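Local coordinates for protein yopT (Bacillus subtilis, PDB 2DLB) that is of unknown function, a homodimeric protein encoded by the SPbeta prophage whose two subunits share a beta sheet, at residues C34-V43 against N54-Y62. Sequence-based numbering, arbitrary orientation. Where two conformers were deposited one is given.
Sequences CENLLLSKEV and NFKLSDMEY
V43 O accepts from F55 N at 2.8 Å, and F55 O takes the N-H of V43 in return, which makes the two residues a hydrogen-bonded pair of an antiparallel beta hairpin formed by strands 42-46 and 52-69. E42 and K56 follow as the non-hydrogen-bonded pair. One step on, the bond from L57 N to K41 O is nearly straight, 174° at the hydrogen, but it reaches the oxygen from above the carbonyl plane, as the chain of 34-43 turns out of the sheet. Through residues 35-40 two type I turns lead back to the end of helix 23-35; strand 52-69 runs on past this connection, and L57, M60 and Y62 pack against it. L57 lays CD2 against S40 O, while CD1 is 4.3 Å from V43 CG1. The extended selenomethionine M60, its CG anti to the backbone N (chi1 176°), places SE against L37, 3.7 Å from its CB. Beside it a water accepts from M60 N and lies 2.7 Å from L38 O, joining the two backbones. S40 OG is hydrogen-bonded to L46 O of the second subunit, and a strand of that subunit pairs antiparallel with residues of this hairpin, among them V43 and M60, so the sheet crosses the dimer interface. At the helix end C34 sits over one face of the Y62 ring, with CB 3.4 Å from the ring centroid in a CH-pi contact and SG over the same face. L38 CD2 meets the ring's edge. Y62 OH donates to E35 OE1 at 3.0 Å, and the carboxylate oxygen, its plane turned 72° from the ring, accepts with its anti lone pair.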
loop_
_atom_site.group_PDB
_atom_site.type_symbol
_atom_site.label_atom_id
_atom_site.label_comp_id
_atom_site.label_asym_id
_atom_site.label_seq_id
_atom_site.Cartn_x
_atom_site.Cartn_y
_atom_site.Cartn_z
ATOM N N CYS A 34 -2.406 12.070 3.025
ATOM C CA CYS A 34 -1.406 11.228 2.361
ATOM C C CYS A 34 0.010 11.706 2.682
ATOM O O CYS A 34 0.873 10.875 2.909
ATOM C CB CYS A 34 -1.695 11.231 0.867
ATOM S SG CYS A 34 -3.169 10.290 0.399
ATOM N N GLU A 35 0.230 13.032 2.736
ATOM C CA GLU A 35 1.539 13.534 3.083
ATOM C C GLU A 35 1.983 13.067 4.455
ATOM O O GLU A 35 3.166 12.808 4.702
ATOM C CB GLU A 35 1.508 15.074 3.045
ATOM C CG GLU A 35 2.870 15.700 3.025
ATOM C CD GLU A 35 3.673 15.598 1.746
ATOM O OE1 GLU A 35 3.182 15.117 0.722
ATOM O OE2 GLU A 35 4.848 15.996 1.850
ATOM N N ASN A 36 1.020 12.945 5.374
ATOM C CA ASN A 36 1.321 12.444 6.733
ATOM C C ASN A 36 1.526 10.931 6.743
ATOM O O ASN A 36 1.810 10.443 7.860
ATOM C CB ASN A 36 0.209 12.860 7.687
ATOM C CG ASN A 36 0.329 14.325 8.087
ATOM O OD1 ASN A 36 1.446 14.839 8.168
ATOM N ND2 ASN A 36 -0.819 14.930 8.293
ATOM N N LEU A 37 1.445 10.211 5.655
ATOM C CA LEU A 37 1.725 8.791 5.630
ATOM C C LEU A 37 3.120 8.471 5.090
ATOM O O LEU A 37 3.541 7.330 5.205
ATOM C CB LEU A 37 0.748 8.030 4.727
ATOM C CG LEU A 37 -0.726 8.094 5.121
ATOM C CD1 LEU A 37 -1.611 7.442 4.064
ATOM C CD2 LEU A 37 -0.902 7.482 6.517
ATOM N N LEU A 38 3.799 9.445 4.473
ATOM C CA LEU A 38 4.974 9.187 3.679
ATOM C C LEU A 38 6.056 8.406 4.424
ATOM O O LEU A 38 6.742 7.624 3.780
ATOM C CB LEU A 38 5.577 10.485 3.130
ATOM C CG LEU A 38 4.793 11.197 2.061
ATOM C CD1 LEU A 38 5.522 12.508 1.750
ATOM C CD2 LEU A 38 4.666 10.393 0.782
ATOM N N LEU A 39 6.201 8.669 5.725
ATOM C CA LEU A 39 7.296 8.059 6.467
ATOM C C LEU A 39 6.850 6.849 7.274
ATOM O O LEU A 39 7.601 6.336 8.073
ATOM C CB LEU A 39 7.972 9.083 7.375
ATOM C CG LEU A 39 8.531 10.311 6.656
ATOM C CD1 LEU A 39 9.167 11.227 7.699
ATOM C CD2 LEU A 39 9.519 9.922 5.554
ATOM N N SER A 40 5.629 6.364 7.052
ATOM C CA SER A 40 5.157 5.183 7.755
ATOM C C SER A 40 6.121 4.018 7.552
ATOM O O SER A 40 6.590 3.751 6.451
ATOM C CB SER A 40 3.766 4.821 7.256
ATOM O OG SER A 40 3.338 3.584 7.736
ATOM N N LYS A 41 6.388 3.282 8.642
ATOM C CA LYS A 41 7.334 2.183 8.622
ATOM C C LYS A 41 6.695 0.827 8.354
ATOM O O LYS A 41 7.424 -0.152 8.136
ATOM C CB LYS A 41 8.083 2.120 9.974
ATOM C CG LYS A 41 8.850 3.394 10.252
ATOM C CD LYS A 41 10.048 3.624 9.375
ATOM C CE LYS A 41 10.932 4.699 9.977
ATOM N NZ LYS A 41 11.849 5.355 9.035
ATOM N N GLU A 42 5.381 0.747 8.431
ATOM C CA GLU A 42 4.684 -0.556 8.357
ATOM C C GLU A 42 3.332 -0.376 7.734
ATOM O O GLU A 42 2.573 0.540 8.097
ATOM C CB GLU A 42 4.556 -1.163 9.764
ATOM C CG GLU A 42 4.003 -2.607 9.809
ATOM C CD GLU A 42 4.103 -3.187 11.200
ATOM O OE1 GLU A 42 3.603 -2.593 12.152
ATOM O OE2 GLU A 42 4.737 -4.227 11.380
ATOM N N VAL A 43 3.004 -1.243 6.793
ATOM C CA VAL A 43 1.720 -1.298 6.115
ATOM C C VAL A 43 1.096 -2.664 6.380
ATOM O O VAL A 43 1.771 -3.674 6.467
ATOM C CB VAL A 43 1.881 -1.018 4.607
ATOM C CG1 VAL A 43 2.768 -2.038 3.896
ATOM C CG2 VAL A 43 0.513 -0.885 3.922
ATOM N N ASN A 54 1.112 -7.812 8.074
ATOM C CA ASN A 54 1.939 -6.626 8.186
ATOM C C ASN A 54 3.256 -6.778 7.451
ATOM O O ASN A 54 3.858 -7.870 7.419
ATOM C CB ASN A 54 2.274 -6.368 9.664
ATOM C CG ASN A 54 1.050 -6.272 10.523
ATOM O OD1 ASN A 54 0.007 -5.813 10.132
ATOM N ND2 ASN A 54 1.178 -6.844 11.685
ATOM N N PHE A 55 3.705 -5.709 6.842
ATOM C CA PHE A 55 4.944 -5.654 6.095
ATOM C C PHE A 55 5.766 -4.409 6.432
ATOM O O PHE A 55 5.199 -3.333 6.668
ATOM C CB PHE A 55 4.707 -5.574 4.582
ATOM C CG PHE A 55 3.900 -6.719 4.022
ATOM C CD1 PHE A 55 4.575 -7.858 3.613
ATOM C CD2 PHE A 55 2.529 -6.641 3.917
ATOM C CE1 PHE A 55 3.854 -8.905 3.130
ATOM C CE2 PHE A 55 1.821 -7.717 3.423
ATOM C CZ PHE A 55 2.502 -8.830 3.023
ATOM N N LYS A 56 7.087 -4.566 6.414
ATOM C CA LYS A 56 7.977 -3.435 6.463
ATOM C C LYS A 56 7.784 -2.590 5.191
ATOM O O LYS A 56 7.907 -3.111 4.091
ATOM C CB LYS A 56 9.437 -3.866 6.604
ATOM C CG LYS A 56 10.422 -2.717 6.594
ATOM C CD LYS A 56 11.872 -3.175 6.750
ATOM C CE LYS A 56 12.821 -1.968 6.616
ATOM N NZ LYS A 56 14.220 -2.355 6.924
ATOM N N LEU A 57 7.555 -1.294 5.389
ATOM C CA LEU A 57 7.405 -0.329 4.312
ATOM C C LEU A 57 8.653 0.521 4.217
ATOM O O LEU A 57 8.997 1.179 5.222
ATOM C CB LEU A 57 6.185 0.546 4.606
ATOM C CG LEU A 57 5.770 1.569 3.603
ATOM C CD1 LEU A 57 5.438 0.918 2.257
ATOM C CD2 LEU A 57 4.572 2.349 4.141
ATOM N N SER A 58 9.314 0.469 3.069
ATOM C CA SER A 58 10.559 1.122 2.728
ATOM C C SER A 58 10.406 2.499 2.094
ATOM O O SER A 58 11.291 3.362 2.231
ATOM C CB SER A 58 11.359 0.238 1.740
ATOM O OG SER A 58 10.518 -0.340 0.757
ATOM N N ASP A 59 9.332 2.699 1.363
ATOM C CA ASP A 59 9.102 3.902 0.580
ATOM C C ASP A 59 7.669 4.053 0.255
ATOM O O ASP A 59 7.015 3.036 0.100
ATOM C CB ASP A 59 9.885 3.861 -0.783
ATOM C CG ASP A 59 9.771 5.165 -1.537
ATOM O OD1 ASP A 59 9.984 6.200 -0.868
ATOM O OD2 ASP A 59 9.473 5.215 -2.749
HETATM N N MSE A 60 7.210 5.284 0.125
HETATM C CA MSE A 60 5.879 5.571 -0.354
HETATM C C MSE A 60 5.847 6.828 -1.209
HETATM O O MSE A 60 6.499 7.784 -0.807
HETATM C CB MSE A 60 4.910 5.854 0.816
HETATM C CG MSE A 60 3.534 6.240 0.235
HETATM SE SE MSE A 60 2.555 6.710 1.747
HETATM C CE MSE A 60 1.060 7.370 0.760
ATOM N N GLU A 61 5.072 6.761 -2.267
ATOM C CA GLU A 61 4.746 7.944 -3.051
ATOM C C GLU A 61 3.249 7.878 -3.306
ATOM O O GLU A 61 2.686 6.791 -3.241
ATOM C CB GLU A 61 5.540 8.037 -4.329
ATOM C CG GLU A 61 7.046 8.248 -4.156
ATOM C CD GLU A 61 7.666 6.872 -4.396
ATOM O OE1 GLU A 61 8.901 6.810 -4.286
ATOM O OE2 GLU A 61 6.882 5.932 -4.710
ATOM N N TYR A 62 2.618 8.976 -3.620
ATOM C CA TYR A 62 1.201 8.973 -3.955
ATOM C C TYR A 62 0.894 10.058 -4.966
ATOM O O TYR A 62 1.622 11.049 -5.084
ATOM C CB TYR A 62 0.324 9.127 -2.671
ATOM C CG TYR A 62 0.408 10.533 -2.131
ATOM C CD1 TYR A 62 1.465 10.872 -1.296
ATOM C CD2 TYR A 62 -0.570 11.476 -2.452
ATOM C CE1 TYR A 62 1.532 12.159 -0.800
ATOM C CE2 TYR A 62 -0.470 12.754 -1.973
ATOM C CZ TYR A 62 0.575 13.086 -1.144
ATOM O OH TYR A 62 0.609 14.388 -0.707
HETATM O O HOH W 1 8.406 7.654 1.682
#